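Local coordinates for endo-beta-mannanase (Opitutaceae bacterium TAV5, PDB 7BOB), which acts as an exo-beta-1,4-mannosidase of glycoside hydrolase family 5, probably releasing mannose from the ends of beta-1,4-linked manno-oligosaccharides in the termite hindgut, at residues F43-L48 and W317-I322; N23-P26 and E32-Q35; L52-V57 and E352-F357; R94-L99 and L278-G283. One frame throughout, in Å; residues are numbered along the deposited sequence.

Interaction 1. Residues F43-L48 and W317-I322; sequences FSDLDL and WCFKDI
Phe319 has CG anti to its backbone N (chi1 -173°), which carries the ring toward the helix, and Lys320 sends CG trans to the carbonyl carbon (chi1 -69°); with these torsions two neighbouring loop residues meet Asp45 and Leu48 on one helix. In the (beta/alpha)8 barrel this joins the loop after the eighth strand, 311-316, to helix 39-51, which follows the first strand. Lys320 and Asp45 approach from opposing sides. The lysine chain, bent at each of its three outer torsions, brings NZ to 2.7 Å from Asp45 OD1 in a salt bridge, NZ standing on the syn side of OD1, 19° out of the carboxylate plane. A lysine suits this partly exposed place because its long chain can carry a charge in to the buried Asp45. The other oxygen, OD2, is hydrogen-bonded with Tyr24 OH, which helps to fix the carboxylate's rotation. Were Lys320 an alanine, the buried Asp45 carboxylate would probably lose its countercharge across the contact. The Phe319 ring supplies the apolar half: CZ lies 3.8 Å from Leu48 CG, the leucine packing at the ring edge, while CE2 comes to 3.6 Å from the backbone O of Asp45. Water 1 links the charged pair a second time, donating to Asp45 OD2 at 2.6 Å and accepting from Lys320 NZ at 3.1 Å.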
loop_
_atom_site.group_PDB
_atom_site.type_symbol
_atom_site.label_atom_id
_atom_site.label_comp_id
_atom_site.label_asym_id
_atom_site.label_seq_id
_atom_site.Cartn_x
_atom_site.Cartn_y
_atom_site.Cartn_z
ATOM N N PHE A 43 46.759 11.023 -7.181
ATOM C CA PHE A 43 47.766 11.595 -6.293
ATOM C C PHE A 43 47.744 13.119 -6.363
ATOM O O PHE A 43 47.949 13.805 -5.352
ATOM C CB PHE A 43 49.155 11.037 -6.647
ATOM C CG PHE A 43 49.344 9.562 -6.309
ATOM C CD1 PHE A 43 48.274 8.778 -5.850
ATOM C CD2 PHE A 43 50.601 8.960 -6.443
ATOM C CE1 PHE A 43 48.444 7.417 -5.548
ATOM C CE2 PHE A 43 50.790 7.590 -6.153
ATOM C CZ PHE A 43 49.708 6.816 -5.698
ATOM N N SER A 44 47.470 13.670 -7.546
ATOM C CA SER A 44 47.299 15.109 -7.638
ATOM C C SER A 44 46.089 15.567 -6.827
ATOM O O SER A 44 46.116 16.653 -6.228
ATOM C CB SER A 44 47.175 15.528 -9.102
ATOM O OG SER A 44 46.700 16.856 -9.197
ATOM N N ASP A 45 45.037 14.734 -6.755
ATOM C CA ASP A 45 43.878 15.089 -5.927
ATOM C C ASP A 45 44.211 14.986 -4.440
ATOM O O ASP A 45 43.740 15.796 -3.633
ATOM C CB ASP A 45 42.674 14.192 -6.266
ATOM C CG ASP A 45 41.989 14.587 -7.565
ATOM O OD1 ASP A 45 42.107 15.755 -8.005
ATOM O OD2 ASP A 45 41.331 13.710 -8.162
ATOM N N LEU A 46 44.989 13.973 -4.049
ATOM C CA LEU A 46 45.385 13.883 -2.651
ATOM C C LEU A 46 46.238 15.085 -2.258
ATOM O O LEU A 46 46.053 15.649 -1.172
ATOM C CB LEU A 46 46.123 12.575 -2.391
ATOM C CG LEU A 46 45.361 11.276 -2.624
ATOM C CD1 LEU A 46 46.330 10.135 -2.392
ATOM C CD2 LEU A 46 44.226 11.161 -1.659
ATOM N N ASP A 47 47.141 15.518 -3.147
ATOM C CA ASP A 47 47.899 16.749 -2.906
ATOM C C ASP A 47 46.961 17.928 -2.698
ATOM O O ASP A 47 47.135 18.727 -1.773
ATOM C CB ASP A 47 48.837 17.050 -4.077
ATOM C CG ASP A 47 50.090 16.191 -4.074
ATOM O OD1 ASP A 47 50.431 15.606 -3.024
ATOM O OD2 ASP A 47 50.727 16.098 -5.144
ATOM N N LEU A 48 45.936 18.046 -3.549
ATOM C CA LEU A 48 45.011 19.163 -3.402
ATOM C C LEU A 48 44.302 19.104 -2.055
ATOM O O LEU A 48 44.120 20.135 -1.393
ATOM C CB LEU A 48 44.015 19.177 -4.556
ATOM C CG LEU A 48 43.127 20.421 -4.519
ATOM C CD1 LEU A 48 43.954 21.715 -4.385
ATOM C CD2 LEU A 48 42.224 20.441 -5.754
ATOM N N TRP A 317 30.708 15.675 0.673
ATOM C CA TRP A 317 30.375 14.870 -0.505
ATOM C C TRP A 317 30.180 15.790 -1.704
ATOM O O TRP A 317 29.273 16.618 -1.694
ATOM C CB TRP A 317 29.094 14.026 -0.314
ATOM C CG TRP A 317 29.018 13.073 -1.470
ATOM C CD1 TRP A 317 28.674 13.371 -2.765
ATOM C CD2 TRP A 317 29.429 11.701 -1.468
ATOM N NE1 TRP A 317 28.829 12.253 -3.566
ATOM C CE2 TRP A 317 29.287 11.216 -2.795
ATOM C CE3 TRP A 317 29.872 10.826 -0.473
ATOM C CZ2 TRP A 317 29.600 9.903 -3.150
ATOM C CZ3 TRP A 317 30.191 9.507 -0.834
ATOM C CH2 TRP A 317 30.054 9.069 -2.157
ATOM N N CYS A 318 30.983 15.625 -2.753
ATOM C CA CYS A 318 32.187 14.800 -2.776
ATOM C C CYS A 318 33.321 15.707 -3.325
ATOM O O CYS A 318 33.089 16.892 -3.625
ATOM C CB CYS A 318 31.973 13.544 -3.637
ATOM S SG CYS A 318 31.633 13.968 -5.359
ATOM N N PHE A 319 34.541 15.182 -3.459
ATOM C CA PHE A 319 35.680 16.080 -3.635
ATOM C C PHE A 319 35.632 16.798 -4.979
ATOM O O PHE A 319 35.796 18.020 -5.038
ATOM C CB PHE A 319 36.995 15.325 -3.484
ATOM C CG PHE A 319 38.211 16.232 -3.479
ATOM C CD1 PHE A 319 38.283 17.319 -2.604
ATOM C CD2 PHE A 319 39.256 16.019 -4.358
ATOM C CE1 PHE A 319 39.400 18.174 -2.601
ATOM C CE2 PHE A 319 40.383 16.849 -4.367
ATOM C CZ PHE A 319 40.455 17.937 -3.483
ATOM N N LYS A 320 35.415 16.056 -6.065
ATOM C CA LYS A 320 35.497 16.567 -7.429
ATOM C C LYS A 320 34.142 16.481 -8.113
ATOM O O LYS A 320 33.321 15.618 -7.783
ATOM C CB LYS A 320 36.495 15.761 -8.278
ATOM C CG LYS A 320 37.975 15.938 -7.885
ATOM C CD LYS A 320 38.466 17.341 -8.191
ATOM C CE LYS A 320 39.018 17.454 -9.604
ATOM N NZ LYS A 320 40.437 17.023 -9.677
ATOM N N ASP A 321 33.924 17.362 -9.088
ATOM C CA ASP A 321 32.909 17.082 -10.092
ATOM C C ASP A 321 33.316 15.818 -10.857
ATOM O O ASP A 321 34.507 15.525 -11.028
ATOM C CB ASP A 321 32.740 18.262 -11.054
ATOM C CG ASP A 321 32.146 19.514 -10.379
ATOM O OD1 ASP A 321 31.423 19.399 -9.364
ATOM O OD2 ASP A 321 32.428 20.630 -10.872
ATOM N N ILE A 322 32.325 15.050 -11.298
ATOM C CA ILE A 322 32.584 13.760 -11.939
ATOM C C ILE A 322 31.875 13.753 -13.288
ATOM O O ILE A 322 30.685 13.423 -13.353
ATOM C CB ILE A 322 32.111 12.606 -11.046
ATOM C CG1 ILE A 322 32.841 12.651 -9.699
ATOM C CG2 ILE A 322 32.248 11.235 -11.766
ATOM C CD1 ILE A 322 32.244 11.736 -8.664
HETATM O O HOH W 1 39.801 13.990 -10.234
#

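Interaction 2. Residues N23-P26 and E32-Q35; sequences NYWP and EMWQ
Pro26 and Met33 bring their CA atoms to 6.6 Å where the chain, leaving strand 20-23 in extended conformation, passes through a short loop into helix 33-36, with Glu32 at the N-cap position. Met33 carries the contact. Its chain runs straight out from the helix, CG trans to the backbone N (chi1 175°), and bends only at its last torsion (chi3 68°), which lays the methyl CE over one face of the neighbouring Trp34 ring, toward its rim. Met33 CG packs 3.6 Å from Pro26 CG, and Met33 CB meets the edge of the Trp25 indole 3.6 Å from CE3. The sulfur approaches two rings obliquely, SD lying 5.3 Å from the centroid of the Tyr24 ring and 5.5 Å from that of the Trp25 six-membered ring, both Met-aromatic contacts. A flexible, polarisable methionine suits a place bounded by three aromatic rings and a proline. Cutting Met33 back to an alanine is likely to open a gap among Tyr24, Trp25 and Pro26, where SD and CE now sit. The polar ends are held elsewhere: Tyr24 OH by Asp45, Trp34 NE1 by Phe60 O. The result is a buried Met-aromatic cluster in the first beta-alpha loop of a (beta/alpha)8 barrel, at the carboxyl end of the strands, where glycoside hydrolases of this fold place the active site.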
loop_
_atom_site.group_PDB
_atom_site.type_symbol
_atom_site.label_atom_id
_atom_site.label_comp_id
_atom_site.label_asym_id
_atom_site.label_seq_id
_atom_site.Cartn_x
_atom_site.Cartn_y
_atom_site.Cartn_z
ATOM N N ASN A 23 34.762 12.815 0.925
ATOM C CA ASN A 23 34.580 11.548 0.236
ATOM C C ASN A 23 35.127 11.676 -1.183
ATOM O O ASN A 23 34.993 12.733 -1.813
ATOM C CB ASN A 23 33.096 11.170 0.217
ATOM C CG ASN A 23 32.523 10.995 1.616
ATOM O OD1 ASN A 23 32.482 9.882 2.149
ATOM N ND2 ASN A 23 32.071 12.103 2.220
ATOM N N TYR A 24 35.725 10.593 -1.708
ATOM C CA TYR A 24 36.526 10.715 -2.927
ATOM C C TYR A 24 36.211 9.679 -3.987
ATOM O O TYR A 24 36.233 8.475 -3.712
ATOM C CB TYR A 24 38.025 10.612 -2.636
ATOM C CG TYR A 24 38.841 10.762 -3.893
ATOM C CD1 TYR A 24 38.944 11.991 -4.539
ATOM C CD2 TYR A 24 39.498 9.678 -4.446
ATOM C CE1 TYR A 24 39.687 12.138 -5.688
ATOM C CE2 TYR A 24 40.247 9.810 -5.595
ATOM C CZ TYR A 24 40.340 11.036 -6.213
ATOM O OH TYR A 24 41.098 11.132 -7.361
ATOM N N TRP A 25 36.002 10.164 -5.216
ATOM C CA TRP A 25 36.160 9.430 -6.478
ATOM C C TRP A 25 36.881 10.370 -7.438
ATOM O O TRP A 25 36.619 11.577 -7.425
ATOM C CB TRP A 25 34.838 8.996 -7.127
ATOM C CG TRP A 25 34.061 7.936 -6.427
ATOM C CD1 TRP A 25 32.861 8.095 -5.790
ATOM C CD2 TRP A 25 34.382 6.545 -6.334
ATOM N NE1 TRP A 25 32.431 6.896 -5.281
ATOM C CE2 TRP A 25 33.343 5.925 -5.602
ATOM C CE3 TRP A 25 35.452 5.765 -6.782
ATOM C CZ2 TRP A 25 33.338 4.564 -5.313
ATOM C CZ3 TRP A 25 35.442 4.396 -6.498
ATOM C CH2 TRP A 25 34.392 3.814 -5.771
ATOM N N PRO A 26 37.771 9.866 -8.292
ATOM C CA PRO A 26 38.374 10.739 -9.309
ATOM C C PRO A 26 37.321 11.324 -10.238
ATOM O O PRO A 26 36.291 10.706 -10.508
ATOM C CB PRO A 26 39.314 9.801 -10.079
ATOM C CG PRO A 26 39.415 8.570 -9.244
ATOM C CD PRO A 26 38.138 8.458 -8.496
ATOM N N GLU A 32 34.335 3.897 -11.186
ATOM C CA GLU A 32 35.189 2.919 -11.850
ATOM C C GLU A 32 36.665 3.077 -11.473
ATOM O O GLU A 32 37.523 2.540 -12.175
ATOM C CB GLU A 32 35.020 3.009 -13.379
ATOM C CG GLU A 32 33.579 2.668 -13.900
ATOM C CD GLU A 32 33.089 1.295 -13.418
ATOM O OE1 GLU A 32 33.881 0.337 -13.521
ATOM O OE2 GLU A 32 31.922 1.164 -12.933
ATOM N N MET A 33 36.963 3.781 -10.370
ATOM C CA MET A 33 38.340 4.152 -10.025
ATOM C C MET A 33 39.286 2.955 -9.999
ATOM O O MET A 33 40.409 3.040 -10.503
ATOM C CB MET A 33 38.372 4.846 -8.666
ATOM C CG MET A 33 39.777 5.144 -8.179
ATOM S SD MET A 33 39.804 5.837 -6.506
ATOM C CE MET A 33 39.262 4.409 -5.555
ATOM N N TRP A 34 38.872 1.851 -9.377
ATOM C CA TRP A 34 39.757 0.703 -9.240
ATOM C C TRP A 34 40.104 0.090 -10.589
ATOM O O TRP A 34 41.216 -0.441 -10.759
ATOM C CB TRP A 34 39.130 -0.340 -8.321
ATOM C CG TRP A 34 38.921 0.200 -6.938
ATOM C CD1 TRP A 34 37.723 0.516 -6.350
ATOM C CD2 TRP A 34 39.939 0.513 -5.969
ATOM N NE1 TRP A 34 37.934 0.993 -5.075
ATOM C CE2 TRP A 34 39.281 1.001 -4.816
ATOM C CE3 TRP A 34 41.341 0.417 -5.964
ATOM C CZ2 TRP A 34 39.980 1.405 -3.665
ATOM C CZ3 TRP A 34 42.036 0.812 -4.824
ATOM C CH2 TRP A 34 41.355 1.301 -3.688
ATOM N N GLN A 35 39.188 0.167 -11.560
ATOM C CA GLN A 35 39.457 -0.387 -12.894
ATOM C C GLN A 35 40.260 0.586 -13.749
ATOM O O GLN A 35 41.194 0.184 -14.443
ATOM C CB GLN A 35 38.142 -0.725 -13.606
ATOM C CG GLN A 35 37.245 -1.723 -12.885
ATOM C CD GLN A 35 37.840 -3.133 -12.878
ATOM O OE1 GLN A 35 38.688 -3.473 -13.710
ATOM N NE2 GLN A 35 37.361 -3.968 -11.958
#

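Interaction 3. Residues L52-V57 and E352-F357; sequences LGFNTV and EYFVEF
Phe54 and Phe354 lean against each other obliquely, their planes 39° apart. They join the turn between the first barrel helix, 39-51, and the second strand, 56-62, to helix 352-364, which follows the eighth strand, so the contact packs the last helix of the (beta/alpha)8 barrel against the exit from the first. A few carbons do the touching: Phe54 CZ lies 3.7 Å from Phe354 CE2, and Phe54 CE1 is 3.8 Å from the same carbon. The centroids remain 5.5 Å apart. The two rings reach this place from different rotations: Phe354 has CG trans to its backbone N (chi1 179°), whereas Phe54 has CG trans to its carbonyl carbon (chi1 -66°). Large flat side chains suit the site because each is long enough to touch several elements at once; Phe354 also meets Phe282 of the seventh strand edge-to-face, and Phe54 packs on Met49 of helix 39-51. Leu52 lies over Phe54, its CB 4.2 Å above the centre of one ring face. Between them Gly53 ends helix 39-51 in a Schellman motif with positive phi, a conformation in which a CB would collide with the carbonyl O of Leu52. Val355, beta-branched and compact, packs against this turn close to its own helix. Its two methyls divide the work: CG2 lies 4.2 Å from Leu52 CD2, while CG1 rests 3.8 Å from the backbone O of Leu52.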
loop_
_atom_site.group_PDB
_atom_site.type_symbol
_atom_site.label_atom_id
_atom_site.label_comp_id
_atom_site.label_asym_id
_atom_site.label_seq_id
_atom_site.Cartn_x
_atom_site.Cartn_y
_atom_site.Cartn_z
ATOM N N LEU A 52 44.515 21.920 1.193
ATOM C CA LEU A 52 43.382 22.623 1.783
ATOM C C LEU A 52 43.278 22.418 3.288
ATOM O O LEU A 52 42.340 22.929 3.895
ATOM C CB LEU A 52 42.067 22.192 1.125
ATOM C CG LEU A 52 41.949 22.554 -0.352
ATOM C CD1 LEU A 52 40.794 21.795 -0.973
ATOM C CD2 LEU A 52 41.800 24.062 -0.522
ATOM N N GLY A 53 44.209 21.694 3.905
ATOM C CA GLY A 53 44.148 21.484 5.337
ATOM C C GLY A 53 43.438 20.227 5.770
ATOM O O GLY A 53 43.285 20.012 6.979
ATOM N N PHE A 54 43.027 19.372 4.829
ATOM C CA PHE A 54 42.292 18.168 5.179
ATOM C C PHE A 54 43.229 17.140 5.788
ATOM O O PHE A 54 44.394 17.043 5.421
ATOM C CB PHE A 54 41.600 17.581 3.945
ATOM C CG PHE A 54 40.509 18.463 3.381
ATOM C CD1 PHE A 54 39.938 19.463 4.153
ATOM C CD2 PHE A 54 40.053 18.283 2.072
ATOM C CE1 PHE A 54 38.918 20.279 3.637
ATOM C CE2 PHE A 54 39.051 19.091 1.543
ATOM C CZ PHE A 54 38.480 20.096 2.328
ATOM N N ASN A 55 42.713 16.364 6.729
ATOM C CA ASN A 55 43.515 15.340 7.380
ATOM C C ASN A 55 42.927 13.944 7.227
ATOM O O ASN A 55 43.472 12.994 7.805
ATOM C CB ASN A 55 43.696 15.680 8.874
ATOM C CG ASN A 55 42.368 15.724 9.624
ATOM O OD1 ASN A 55 41.375 15.106 9.199
ATOM N ND2 ASN A 55 42.341 16.445 10.747
ATOM N N THR A 56 41.824 13.788 6.481
ATOM C CA THR A 56 41.208 12.486 6.255
ATOM C C THR A 56 40.624 12.415 4.845
ATOM O O THR A 56 40.288 13.429 4.229
ATOM C CB THR A 56 40.094 12.195 7.267
ATOM O OG1 THR A 56 39.203 13.309 7.297
ATOM C CG2 THR A 56 40.647 11.991 8.674
ATOM N N VAL A 57 40.509 11.194 4.327
ATOM C CA VAL A 57 39.859 10.980 3.042
ATOM C C VAL A 57 39.091 9.675 3.151
ATOM O O VAL A 57 39.659 8.649 3.547
ATOM C CB VAL A 57 40.847 10.960 1.857
ATOM C CG1 VAL A 57 41.960 9.889 2.028
ATOM C CG2 VAL A 57 40.089 10.795 0.509
ATOM N N GLU A 352 33.780 27.831 -0.139
ATOM C CA GLU A 352 35.047 28.094 0.559
ATOM C C GLU A 352 34.907 27.993 2.070
ATOM O O GLU A 352 35.881 27.679 2.761
ATOM C CB GLU A 352 35.603 29.488 0.207
ATOM C CG GLU A 352 35.380 29.932 -1.252
ATOM C CD GLU A 352 33.926 30.384 -1.514
ATOM O OE1 GLU A 352 33.238 30.810 -0.548
ATOM O OE2 GLU A 352 33.458 30.294 -2.674
ATOM N N TYR A 353 33.704 28.219 2.602
ATOM C CA TYR A 353 33.564 28.225 4.052
ATOM C C TYR A 353 33.908 26.878 4.670
ATOM O O TYR A 353 34.416 26.838 5.796
ATOM C CB TYR A 353 32.151 28.613 4.479
ATOM C CG TYR A 353 32.029 28.565 5.973
ATOM C CD1 TYR A 353 32.732 29.482 6.770
ATOM C CD2 TYR A 353 31.261 27.595 6.599
ATOM C CE1 TYR A 353 32.647 29.451 8.150
ATOM C CE2 TYR A 353 31.159 27.552 7.985
ATOM C CZ TYR A 353 31.864 28.486 8.757
ATOM O OH TYR A 353 31.782 28.460 10.135
ATOM N N PHE A 354 33.596 25.763 3.992
ATOM C CA PHE A 354 34.020 24.475 4.540
ATOM C C PHE A 354 35.529 24.455 4.785
ATOM O O PHE A 354 35.994 23.926 5.801
ATOM C CB PHE A 354 33.631 23.318 3.620
ATOM C CG PHE A 354 34.066 21.974 4.145
ATOM C CD1 PHE A 354 33.845 21.640 5.477
ATOM C CD2 PHE A 354 34.728 21.068 3.327
ATOM C CE1 PHE A 354 34.247 20.420 5.982
ATOM C CE2 PHE A 354 35.143 19.835 3.826
ATOM C CZ PHE A 354 34.904 19.502 5.147
ATOM N N VAL A 355 36.311 25.032 3.870
ATOM C CA VAL A 355 37.758 25.061 4.062
ATOM C C VAL A 355 38.101 25.870 5.304
ATOM O O VAL A 355 38.907 25.443 6.139
ATOM C CB VAL A 355 38.467 25.617 2.813
ATOM C CG1 VAL A 355 39.986 25.729 3.063
ATOM C CG2 VAL A 355 38.189 24.727 1.604
ATOM N N GLU A 356 37.457 27.033 5.460
ATOM C CA GLU A 356 37.736 27.889 6.612
ATOM C C GLU A 356 37.293 27.200 7.894
ATOM O O GLU A 356 38.020 27.203 8.899
ATOM C CB GLU A 356 37.048 29.252 6.429
ATOM C CG GLU A 356 37.151 30.221 7.617
ATOM C CD GLU A 356 36.073 31.312 7.603
ATOM O OE1 GLU A 356 35.594 31.668 6.495
ATOM O OE2 GLU A 356 35.683 31.803 8.698
ATOM N N PHE A 357 36.122 26.551 7.856
ATOM C CA PHE A 357 35.611 25.866 9.039
ATOM C C PHE A 357 36.499 24.683 9.418
ATOM O O PHE A 357 36.725 24.423 10.606
ATOM C CB PHE A 357 34.159 25.416 8.793
ATOM C CG PHE A 357 33.591 24.548 9.889
ATOM C CD1 PHE A 357 32.885 25.113 10.943
ATOM C CD2 PHE A 357 33.749 23.157 9.856
ATOM C CE1 PHE A 357 32.347 24.306 11.955
ATOM C CE2 PHE A 357 33.218 22.342 10.862
ATOM C CZ PHE A 357 32.520 22.921 11.913
#

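Interaction 4. Residues R94-L99 and L278-G283; sequences RPQPSL and LLQEFG
The interior of the (beta/alpha)8 barrel is spanned here, Gln96 of the third strand reaching across to Gln280 and Leu278 of the seventh on the opposite side. The CA atoms of the two glutamines are 9.9 Å apart, a distance that two long side chains can close between them; Gln96, with CG trans to its backbone N (chi1 -174°), stays extended beyond it, and Gln280 does likewise. Gln280 NE2 donates to Gln96 OE1 at 2.9 Å in a nearly straight bond, the N-H...O angle being 169°. The acceptor lies close to the amide plane of Gln280, but the donor stands above the carbonyl plane of Gln96, 39° out of it, and the two amides are far from coplanar. Leu278 supplies an apolar wall, its CD2 3.4 Å from Gln96 NE2. Around the pair, Gln280 NE2 also bonds to Asp152 OD1 and Gln280 OE1 to His240 NE2, while Gln96 NE2 bonds to Cys149 O. Glutamine suits both positions because its amide can give and take at once without a charge. With oxygen and nitrogen of each amide engaged in this buried setting, neither group could flip without breaking bonds, which probably fixes the direction of the hydrogen bond across the core.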
loop_
_atom_site.group_PDB
_atom_site.type_symbol
_atom_site.label_atom_id
_atom_site.label_comp_id
_atom_site.label_asym_id
_atom_site.label_seq_id
_atom_site.Cartn_x
_atom_site.Cartn_y
_atom_site.Cartn_z
ATOM N N ARG A 94 44.607 10.657 6.611
ATOM C CA ARG A 94 44.208 9.386 7.208
ATOM C C ARG A 94 43.084 8.777 6.375
ATOM O O ARG A 94 41.989 9.347 6.283
ATOM C CB ARG A 94 43.768 9.564 8.669
ATOM C CG ARG A 94 44.760 10.361 9.530
ATOM C CD ARG A 94 44.407 10.360 11.027
ATOM N NE ARG A 94 44.654 9.055 11.639
ATOM C CZ ARG A 94 45.518 8.830 12.631
ATOM N NH1 ARG A 94 46.238 9.829 13.150
ATOM N NH2 ARG A 94 45.659 7.588 13.101
ATOM N N PRO A 95 43.318 7.632 5.739
ATOM C CA PRO A 95 42.266 7.023 4.917
ATOM C C PRO A 95 41.143 6.469 5.781
ATOM O O PRO A 95 41.372 5.899 6.849
ATOM C CB PRO A 95 43.000 5.904 4.170
ATOM C CG PRO A 95 44.207 5.603 5.024
ATOM C CD PRO A 95 44.594 6.893 5.675
ATOM N N GLN A 96 39.913 6.635 5.314
ATOM C CA GLN A 96 38.771 5.990 5.956
ATOM C C GLN A 96 38.187 5.061 4.907
ATOM O O GLN A 96 37.346 5.476 4.098
ATOM C CB GLN A 96 37.743 6.994 6.477
ATOM C CG GLN A 96 36.635 6.321 7.272
ATOM C CD GLN A 96 35.628 7.318 7.847
ATOM O OE1 GLN A 96 34.554 7.523 7.290
ATOM N NE2 GLN A 96 35.993 7.955 8.957
ATOM N N PRO A 97 38.644 3.812 4.851
ATOM C CA PRO A 97 38.216 2.916 3.773
ATOM C C PRO A 97 36.874 2.297 4.103
ATOM O O PRO A 97 36.616 1.907 5.244
ATOM C CB PRO A 97 39.331 1.855 3.731
ATOM C CG PRO A 97 39.781 1.760 5.155
ATOM C CD PRO A 97 39.608 3.164 5.762
ATOM N N SER A 98 36.014 2.208 3.093
ATOM C CA SER A 98 34.654 1.699 3.257
ATOM C C SER A 98 34.553 0.388 2.496
ATOM O O SER A 98 34.810 0.360 1.288
ATOM C CB SER A 98 33.632 2.719 2.754
ATOM O OG SER A 98 32.298 2.310 3.008
ATOM N N LEU A 99 34.179 -0.688 3.206
ATOM C CA LEU A 99 34.308 -2.059 2.699
ATOM C C LEU A 99 33.113 -2.484 1.851
ATOM O O LEU A 99 33.267 -2.848 0.677
ATOM C CB LEU A 99 34.488 -3.042 3.866
ATOM C CG LEU A 99 35.667 -2.722 4.802
ATOM C CD1 LEU A 99 36.039 -3.906 5.691
ATOM C CD2 LEU A 99 36.897 -2.246 4.024
ATOM N N LEU A 278 30.118 10.857 13.755
ATOM C CA LEU A 278 30.873 11.506 12.697
ATOM C C LEU A 278 29.915 11.995 11.619
ATOM O O LEU A 278 29.104 11.213 11.107
ATOM C CB LEU A 278 31.880 10.520 12.081
ATOM C CG LEU A 278 32.638 10.982 10.838
ATOM C CD1 LEU A 278 33.469 12.190 11.242
ATOM C CD2 LEU A 278 33.576 9.910 10.244
ATOM N N LEU A 279 30.023 13.273 11.251
ATOM C CA LEU A 279 29.290 13.771 10.088
ATOM C C LEU A 279 30.032 13.272 8.861
ATOM O O LEU A 279 30.837 13.981 8.249
ATOM C CB LEU A 279 29.179 15.291 10.097
ATOM C CG LEU A 279 28.266 15.872 9.011
ATOM C CD1 LEU A 279 26.848 15.358 9.184
ATOM C CD2 LEU A 279 28.274 17.413 8.972
ATOM N N GLN A 280 29.754 12.013 8.503
ATOM C CA GLN A 280 30.567 11.296 7.523
ATOM C C GLN A 280 30.312 11.744 6.093
ATOM O O GLN A 280 31.149 11.490 5.209
ATOM C CB GLN A 280 30.299 9.807 7.645
ATOM C CG GLN A 280 31.260 8.918 6.867
ATOM C CD GLN A 280 30.864 7.488 7.003
ATOM O OE1 GLN A 280 29.685 7.152 6.855
ATOM N NE2 GLN A 280 31.828 6.629 7.318
ATOM N N GLU A 281 29.181 12.403 5.854
ATOM C CA GLU A 281 28.803 12.918 4.544
ATOM C C GLU A 281 27.927 14.132 4.781
ATOM O O GLU A 281 26.912 14.027 5.477
ATOM C CB GLU A 281 27.989 11.914 3.716
ATOM C CG GLU A 281 28.724 10.788 3.042
ATOM C CD GLU A 281 27.750 9.928 2.210
ATOM O OE1 GLU A 281 26.674 10.450 1.805
ATOM O OE2 GLU A 281 28.036 8.734 2.004
ATOM N N PHE A 282 28.286 15.255 4.172
ATOM C CA PHE A 282 27.365 16.367 4.095
ATOM C C PHE A 282 27.648 17.088 2.792
ATOM O O PHE A 282 28.774 17.060 2.292
ATOM C CB PHE A 282 27.514 17.300 5.304
ATOM C CG PHE A 282 28.728 18.146 5.235
ATOM C CD1 PHE A 282 29.970 17.623 5.577
ATOM C CD2 PHE A 282 28.646 19.451 4.772
ATOM C CE1 PHE A 282 31.111 18.415 5.493
ATOM C CE2 PHE A 282 29.777 20.241 4.676
ATOM C CZ PHE A 282 31.014 19.725 5.042
ATOM N N GLY A 283 26.626 17.717 2.232
ATOM C CA GLY A 283 26.812 18.386 0.958
ATOM C C GLY A 283 25.677 19.339 0.696
ATOM O O GLY A 283 24.648 19.297 1.373
#

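Overall arrangement
From the N terminus, interaction 2 comes first and closes a short loop within the first beta-alpha connection, ending before the others begin. Interactions 1 and 3 then open on helix 39-51 and the turn after it, interaction 4 on the third strand. Of these three, interaction 4 closes first, at the seventh strand, and so lies within the spans of both 1 and 3. Those two cross: 1 ends in the loop after the eighth strand, 3 on helix 352-364. Interactions 1 and 2 are linked by a side-chain hydrogen bond, 3 and 4 by neighbouring strands of one sheet. Together they tie the barrel's beginning to its end and span its interior.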